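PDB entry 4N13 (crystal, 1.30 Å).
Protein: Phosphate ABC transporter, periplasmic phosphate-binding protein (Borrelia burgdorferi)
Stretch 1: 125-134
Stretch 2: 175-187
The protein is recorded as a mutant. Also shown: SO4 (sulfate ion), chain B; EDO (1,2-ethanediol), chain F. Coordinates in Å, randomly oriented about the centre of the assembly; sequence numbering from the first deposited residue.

Stretch 1, residues 125-134: DAKINFINRD
Stretch 2, residues 175-187: EKTSLTPHSIGYI

Neighbouring parallel strands are joined by a ladder of backbone hydrogen bonds and sealed by the side chains along it, and this pair shows how the ladder can be continued by water. Strands 129-133 and 183-187 run parallel, 19° apart, with N129 opposite S183 and F130 opposite I184 (CA to CA 4.4 and 5.2 Å). N129 N donates to H182 O (3.1 Å), I184 N to N129 O (3.1 Å) and I131 N to I184 O (2.8 Å). Beyond this the strands part: I131 O and Y186 N lie 4.4 Å from each other, and one water bridges them, donating to I131 O (2.7 Å) and accepting from Y186 N (2.9 Å).

I131 (m, t; phi/psi -103/115) is the most covered residue. Its CD1 reaches K176 CG and S183 CB, both at 3.7 Å, packing a branched aliphatic chain against the helix ending at L179. Y186 (p, chi2 87°) brings its OH to N132 OD1, donating at 2.7 Å, while its ring edge meets F130 (CE2 to CE1 4.3 Å). N129 (m, chi2 -49°) donates from ND2 to P181 O (2.8 Å), tying down the loop before the second strand. There H182, at phi/psi 49/44 and chi1 m, lays one ring face over A126 CB, 3.5 Å from the ring centroid.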

ATOM      1  N   ASP A 125     -17.076 -27.121   2.097  1.00 18.13           N
ATOM      2  CA  ASP A 125     -18.421 -26.606   1.935  1.00 19.87           C
ATOM      3  C   ASP A 125     -18.750 -25.721   3.126  1.00 18.09           C
ATOM      4  O   ASP A 125     -19.197 -26.192   4.187  1.00 20.87           O
ATOM      5  CB  ASP A 125     -19.412 -27.762   1.850  1.00 23.55           C
ATOM      6  CG  ASP A 125     -20.830 -27.305   1.577  1.00 26.78           C
ATOM      7  OD1 ASP A 125     -21.042 -26.098   1.327  1.00 27.80           O
ATOM      8  OD2 ASP A 125     -21.729 -28.183   1.590  1.00 31.16           O
ATOM      9  N   ALA A 126     -18.508 -24.431   2.938  1.00 15.00           N
ATOM     10  CA  ALA A 126     -18.705 -23.444   3.988  1.00 14.68           C
ATOM     11  C   ALA A 126     -18.852 -22.081   3.352  1.00 13.75           C
ATOM     12  O   ALA A 126     -18.033 -21.682   2.539  1.00 12.75           O
ATOM     13  CB  ALA A 126     -17.533 -23.446   4.947  1.00 15.96           C
ATOM     14  N   LYS A 127     -19.914 -21.375   3.715  1.00 13.09           N
ATOM     15  CA  LYS A 127     -20.133 -20.023   3.242  1.00 13.38           C
ATOM     16  C   LYS A 127     -18.961 -19.157   3.711  1.00 11.36           C
ATOM     17  O   LYS A 127     -18.442 -19.326   4.815  1.00 12.16           O
ATOM     18  CB  LYS A 127     -21.452 -19.497   3.798  1.00 17.16           C
ATOM     19  CG  LYS A 127     -21.814 -18.087   3.397  1.00 22.05           C
ATOM     20  CD  LYS A 127     -22.471 -18.061   2.024  1.00 26.99           C
ATOM     21  CE  LYS A 127     -22.914 -16.661   1.639  1.00 27.57           C
ATOM     22  NZ  LYS A 127     -23.556 -16.644   0.314  1.00 27.09           N
ATOM     23  N   ILE A 128     -18.515 -18.250   2.851  1.00  8.57           N
ATOM     24  CA  ILE A 128     -17.429 -17.332   3.189  1.00  7.70           C
ATOM     25  C   ILE A 128     -17.999 -16.137   3.946  1.00  7.49           C
ATOM     26  O   ILE A 128     -18.894 -15.446   3.449  1.00  8.70           O
ATOM     27  CB  ILE A 128     -16.730 -16.817   1.918  1.00  8.19           C
ATOM     28  CG1 ILE A 128     -16.147 -17.988   1.127  1.00  9.26           C
ATOM     29  CG2 ILE A 128     -15.654 -15.794   2.277  1.00  9.27           C
ATOM     30  CD1 ILE A 128     -15.444 -17.595  -0.160  1.00  9.91           C
ATOM     31  N   ASN A 129     -17.446 -15.872   5.123  1.00  6.69           N
ATOM     32  CA  ASN A 129     -17.725 -14.650   5.850  1.00  6.74           C
ATOM     33  C   ASN A 129     -16.622 -13.641   5.552  1.00  6.42           C
ATOM     34  O   ASN A 129     -15.511 -13.721   6.079  1.00  8.60           O
ATOM     35  CB  ASN A 129     -17.824 -14.936   7.343  1.00  7.13           C
ATOM     36  CG  ASN A 129     -19.113 -15.585   7.704  1.00  8.00           C
ATOM     37  OD1 ASN A 129     -20.179 -15.114   7.303  1.00  9.78           O
ATOM     38  ND2 ASN A 129     -19.046 -16.677   8.457  1.00  7.94           N
ATOM     39  N   PHE A 130     -16.929 -12.716   4.661  1.00  7.54           N
ATOM     40  CA  PHE A 130     -15.995 -11.684   4.247  1.00  7.00           C
ATOM     41  C   PHE A 130     -16.050 -10.520   5.220  1.00  7.42           C
ATOM     42  O   PHE A 130     -17.116  -9.924   5.428  1.00  8.67           O
ATOM     43  CB  PHE A 130     -16.362 -11.221   2.837  1.00  8.59           C
ATOM     44  CG  PHE A 130     -15.660  -9.977   2.396  1.00  9.28           C
ATOM     45  CD1 PHE A 130     -14.292  -9.825   2.591  1.00  8.38           C
ATOM     46  CD2 PHE A 130     -16.364  -8.971   1.741  1.00  9.29           C
ATOM     47  CE1 PHE A 130     -13.647  -8.665   2.166  1.00  9.56           C
ATOM     48  CE2 PHE A 130     -15.713  -7.822   1.294  1.00  9.70           C
ATOM     49  CZ  PHE A 130     -14.359  -7.673   1.507  1.00  9.97           C
ATOM     50  N   ILE A 131     -14.895 -10.180   5.795  1.00  6.30           N
ATOM     51  CA  ILE A 131     -14.748  -9.062   6.722  1.00  6.61           C
ATOM     52  C   ILE A 131     -14.092  -7.939   5.931  1.00  6.53           C
ATOM     53  O   ILE A 131     -12.979  -8.092   5.431  1.00  7.66           O
ATOM     54  CB  ILE A 131     -13.869  -9.455   7.902  1.00  6.77           C
ATOM     55  CG1 ILE A 131     -14.524 -10.626   8.667  1.00  8.67           C
ATOM     56  CG2 ILE A 131     -13.637  -8.269   8.815  1.00  7.56           C
ATOM     57  CD1 ILE A 131     -13.552 -11.381   9.574  1.00  8.34           C
ATOM     58  N   ASN A 132     -14.819  -6.843   5.754  1.00  7.88           N
ATOM     59  CA  ASN A 132     -14.346  -5.704   4.987  1.00  7.09           C
ATOM     60  C   ASN A 132     -14.008  -4.543   5.902  1.00  7.81           C
ATOM     61  O   ASN A 132     -14.423  -4.502   7.053  1.00  8.71           O
ATOM     62  CB  ASN A 132     -15.412  -5.275   3.978  1.00  7.71           C
ATOM     63  CG  ASN A 132     -14.832  -4.551   2.767  1.00  8.12           C
ATOM     64  OD1 ASN A 132     -13.632  -4.409   2.621  1.00  8.72           O
ATOM     65  ND2 ASN A 132     -15.709  -4.083   1.888  1.00  9.87           N
ATOM     66  N   ARG A 133     -13.213  -3.620   5.392  1.00  8.24           N
ATOM     67  CA  ARG A 133     -12.967  -2.356   6.060  1.00  7.89           C
ATOM     68  C   ARG A 133     -13.997  -1.303   5.664  1.00  9.68           C
ATOM     69  O   ARG A 133     -14.676  -1.420   4.655  1.00 10.81           O
ATOM     70  CB  ARG A 133     -11.543  -1.850   5.757  1.00  8.27           C
ATOM     71  CG  ARG A 133     -10.473  -2.647   6.446  1.00  9.33           C
ATOM     72  CD  ARG A 133     -10.536  -2.542   7.979  1.00  9.85           C
ATOM     73  NE  ARG A 133     -10.608  -1.155   8.410  1.00  9.20           N
ATOM     74  CZ  ARG A 133      -9.576  -0.321   8.487  1.00  9.79           C
ATOM     75  NH1 ARG A 133      -8.351  -0.722   8.214  1.00 10.34           N
ATOM     76  NH2 ARG A 133      -9.765   0.932   8.836  1.00 11.01           N
ATOM     77  N   ASP A 134     -14.089  -0.272   6.491  1.00 10.99           N
ATOM     78  CA  ASP A 134     -14.951   0.869   6.227  1.00 11.69           C
ATOM     79  C   ASP A 134     -14.476   1.614   4.974  1.00 11.53           C
ATOM     80  O   ASP A 134     -13.275   1.706   4.700  1.00 10.61           O
ATOM     81  CB  ASP A 134     -14.953   1.786   7.449  1.00 13.38           C
ATOM     82  CG  ASP A 134     -13.578   2.292   7.799  1.00 14.04           C
ATOM     83  OD1 ASP A 134     -12.706   1.482   8.197  1.00 12.89           O
ATOM     84  OD2 ASP A 134     -13.378   3.522   7.675  1.00 19.27           O
ATOM     85  N   GLU A 175      -9.421  -9.314  15.305  1.00  6.55           N
ATOM     86  CA  GLU A 175     -10.339  -9.819  16.313  1.00  7.76           C
ATOM     87  C   GLU A 175     -11.573 -10.459  15.694  1.00  6.70           C
ATOM     88  O   GLU A 175     -12.001 -11.544  16.083  1.00  7.14           O
ATOM     89  CB  GLU A 175     -10.756  -8.721  17.288  1.00 10.80           C
ATOM     90  CG  GLU A 175     -11.546  -9.287  18.466  1.00 16.42           C
ATOM     91  CD  GLU A 175     -11.785  -8.274  19.562  1.00 21.95           C
ATOM     92  OE1 GLU A 175     -10.857  -8.059  20.365  1.00 25.66           O
ATOM     93  OE2 GLU A 175     -12.885  -7.690  19.615  1.00 24.67           O
ATOM     94  N   LYS A 176     -12.138  -9.805  14.695  1.00  6.67           N
ATOM     95  CA  LYS A 176     -13.332 -10.311  14.046  1.00  6.25           C
ATOM     96  C   LYS A 176     -13.048 -11.652  13.346  1.00  6.15           C
ATOM     97  O   LYS A 176     -13.854 -12.568  13.395  1.00  7.16           O
ATOM     98  CB  LYS A 176     -13.885  -9.276  13.051  1.00  6.84           C
ATOM     99  CG  LYS A 176     -15.222  -9.661  12.424  1.00  7.07           C
ATOM    100  CD  LYS A 176     -16.391  -9.652  13.397  1.00  6.57           C
ATOM    101  CE  LYS A 176     -16.759  -8.262  13.870  1.00  7.57           C
ATOM    102  NZ  LYS A 176     -17.895  -8.306  14.834  1.00  9.53           N
ATOM    103  N   THR A 177     -11.897 -11.765  12.689  1.00  6.25           N
ATOM    104  CA  THR A 177     -11.535 -12.992  11.994  1.00  6.64           C
ATOM    105  C   THR A 177     -11.410 -14.128  13.025  1.00  6.96           C
ATOM    106  O   THR A 177     -11.866 -15.255  12.789  1.00  8.85           O
ATOM    107  CB  THR A 177     -10.222 -12.806  11.214  1.00  7.61           C
ATOM    108  OG1 THR A 177     -10.407 -11.801  10.215  1.00  8.72           O
ATOM    109  CG2 THR A 177      -9.816 -14.083  10.524  1.00  7.71           C
ATOM    110  N   SER A 178     -10.837 -13.820  14.181  1.00  6.22           N
ATOM    111  CA  SER A 178     -10.659 -14.812  15.236  1.00  8.61           C
ATOM    112  C   SER A 178     -11.987 -15.314  15.791  1.00  8.51           C
ATOM    113  O   SER A 178     -12.061 -16.432  16.276  1.00 12.36           O
ATOM    114  CB  SER A 178      -9.769 -14.251  16.346  1.00  9.70           C
ATOM    115  OG  SER A 178     -10.447 -13.388  17.243  1.00 12.18           O
ATOM    116  N   LEU A 179     -13.039 -14.500  15.683  1.00  7.18           N
ATOM    117  CA  LEU A 179     -14.346 -14.830  16.234  1.00  7.15           C
ATOM    118  C   LEU A 179     -15.344 -15.311  15.207  1.00  7.08           C
ATOM    119  O   LEU A 179     -16.388 -15.816  15.592  1.00  9.38           O
ATOM    120  CB  LEU A 179     -14.938 -13.603  16.937  1.00  8.94           C
ATOM    121  CG  LEU A 179     -14.293 -13.208  18.266  1.00 10.74           C
ATOM    122  CD1 LEU A 179     -14.879 -11.906  18.767  1.00 12.72           C
ATOM    123  CD2 LEU A 179     -14.464 -14.335  19.299  1.00 12.84           C
ATOM    124  N   THR A 180     -15.046 -15.175  13.911  1.00  7.13           N
ATOM    125  CA  THR A 180     -16.034 -15.431  12.871  1.00  6.65           C
ATOM    126  C   THR A 180     -15.618 -16.659  12.070  1.00  6.70           C
ATOM    127  O   THR A 180     -14.535 -16.681  11.494  1.00  7.50           O
ATOM    128  CB  THR A 180     -16.142 -14.215  11.934  1.00  6.88           C
ATOM    129  OG1 THR A 180     -16.450 -13.032  12.688  1.00  7.49           O
ATOM    130  CG2 THR A 180     -17.204 -14.412  10.924  1.00  7.82           C
ATOM    131  N   PRO A 181     -16.468 -17.683  12.028  1.00  7.59           N
ATOM    132  CA  PRO A 181     -16.026 -18.891  11.331  1.00  9.02           C
ATOM    133  C   PRO A 181     -15.893 -18.665   9.823  1.00  7.91           C
ATOM    134  O   PRO A 181     -16.572 -17.830   9.230  1.00  8.72           O
ATOM    135  CB  PRO A 181     -17.119 -19.920  11.651  1.00 12.73           C
ATOM    136  CG  PRO A 181     -18.282 -19.135  12.090  1.00 10.68           C
ATOM    137  CD  PRO A 181     -17.812 -17.813  12.604  1.00  9.10           C
ATOM    138  N   HIS A 182     -15.005 -19.433   9.205  1.00  8.03           N
ATOM    139  CA  HIS A 182     -14.820 -19.449   7.759  1.00  8.68           C
ATOM    140  C   HIS A 182     -14.675 -18.066   7.163  1.00  8.30           C
ATOM    141  O   HIS A 182     -15.236 -17.775   6.110  1.00  8.64           O
ATOM    142  CB  HIS A 182     -15.968 -20.213   7.116  1.00 12.96           C
ATOM    143  CG  HIS A 182     -16.101 -21.610   7.638  1.00 16.86           C
ATOM    144  ND1 HIS A 182     -17.192 -22.040   8.359  1.00 19.51           N
ATOM    145  CD2 HIS A 182     -15.265 -22.673   7.549  1.00 21.60           C
ATOM    146  CE1 HIS A 182     -17.028 -23.309   8.691  1.00 19.84           C
ATOM    147  NE2 HIS A 182     -15.866 -23.718   8.210  1.00 22.22           N
ATOM    148  N   SER A 183     -13.873 -17.228   7.817  1.00  6.67           N
ATOM    149  CA  SER A 183     -13.787 -15.821   7.501  1.00  6.02           C
ATOM    150  C   SER A 183     -12.464 -15.453   6.851  1.00  5.41           C
ATOM    151  O   SER A 183     -11.470 -16.168   6.948  1.00  6.56           O
ATOM    152  CB  SER A 183     -14.024 -14.986   8.758  1.00  6.61           C
ATOM    153  OG  SER A 183     -13.017 -15.208   9.688  1.00  7.95           O
ATOM    154  N   ILE A 184     -12.493 -14.318   6.164  1.00  5.78           N
ATOM    155  CA  ILE A 184     -11.336 -13.754   5.487  1.00  5.09           C
ATOM    156  C   ILE A 184     -11.425 -12.229   5.595  1.00  5.84           C
ATOM    157  O   ILE A 184     -12.494 -11.641   5.394  1.00  6.36           O
ATOM    158  CB  ILE A 184     -11.229 -14.216   3.998  1.00  6.67           C
ATOM    159  CG1 ILE A 184     -10.000 -13.592   3.327  1.00  6.89           C
ATOM    160  CG2 ILE A 184     -12.511 -13.921   3.203  1.00  7.19           C
ATOM    161  CD1 ILE A 184      -9.711 -14.182   1.964  1.00  7.85           C
ATOM    162  N   GLY A 185     -10.291 -11.600   5.881  1.00  5.55           N
ATOM    163  CA  GLY A 185     -10.167 -10.154   5.924  1.00  5.81           C
ATOM    164  C   GLY A 185      -8.800  -9.714   5.444  1.00  5.17           C
ATOM    165  O   GLY A 185      -7.950 -10.555   5.129  1.00  6.26           O
ATOM    166  N   TYR A 186      -8.572  -8.406   5.417  1.00  5.91           N
ATOM    167  CA  TYR A 186      -7.277  -7.873   5.015  1.00  6.22           C
ATOM    168  C   TYR A 186      -6.772  -6.838   5.987  1.00  6.64           C
ATOM    169  O   TYR A 186      -7.538  -6.071   6.558  1.00  6.48           O
ATOM    170  CB  TYR A 186      -7.298  -7.281   3.609  1.00  6.70           C
ATOM    171  CG  TYR A 186      -8.367  -6.245   3.319  1.00  6.72           C
ATOM    172  CD1 TYR A 186      -8.153  -4.899   3.600  1.00  7.52           C
ATOM    173  CD2 TYR A 186      -9.575  -6.604   2.754  1.00  6.50           C
ATOM    174  CE1 TYR A 186      -9.109  -3.958   3.329  1.00  7.65           C
ATOM    175  CE2 TYR A 186     -10.543  -5.650   2.481  1.00  6.88           C
ATOM    176  CZ  TYR A 186     -10.298  -4.321   2.775  1.00  7.78           C
ATOM    177  OH  TYR A 186     -11.211  -3.329   2.489  1.00  8.48           O
ATOM    178  N   ILE A 187      -5.460  -6.858   6.191  1.00  5.72           N
ATOM    179  CA  ILE A 187      -4.767  -5.981   7.129  1.00  5.66           C
ATOM    180  C   ILE A 187      -3.444  -5.510   6.545  1.00  5.58           C
ATOM    181  O   ILE A 187      -2.902  -6.135   5.646  1.00  6.23           O
ATOM    182  CB  ILE A 187      -4.511  -6.681   8.505  1.00  7.04           C
ATOM    183  CG1 ILE A 187      -3.637  -7.923   8.320  1.00  7.44           C
ATOM    184  CG2 ILE A 187      -5.816  -6.996   9.206  1.00  7.49           C
ATOM    185  CD1 ILE A 187      -3.337  -8.688   9.612  1.00  9.29           C
TER
HETATM  186  S   SO4 B 301      -6.285   2.329   7.656  0.80 17.70           S
HETATM  187  O1  SO4 B 301      -6.100   0.886   7.780  0.80 27.60           O
HETATM  188  O2  SO4 B 301      -5.096   2.938   8.227  0.80 18.86           O
HETATM  189  O3  SO4 B 301      -6.382   2.638   6.245  0.80 26.40           O
HETATM  190  O4  SO4 B 301      -7.484   2.664   8.392  0.80 20.50           O
HETATM  191  C1  EDO F 305     -19.384  -2.958   1.589  1.00 22.01           C
HETATM  192  O1  EDO F 305     -18.099  -2.406   1.273  1.00 21.58           O
HETATM  193  C2  EDO F 305     -19.285  -4.102   2.597  1.00 20.34           C
HETATM  194  O2  EDO F 305     -18.434  -5.147   2.116  1.00 16.76           O
HETATM  195  O   HOH W   1     -10.782  -6.584   5.951  1.00  7.53           O
HETATM  196  O   HOH W   2      -7.318  -3.302   7.287  1.00 11.03           O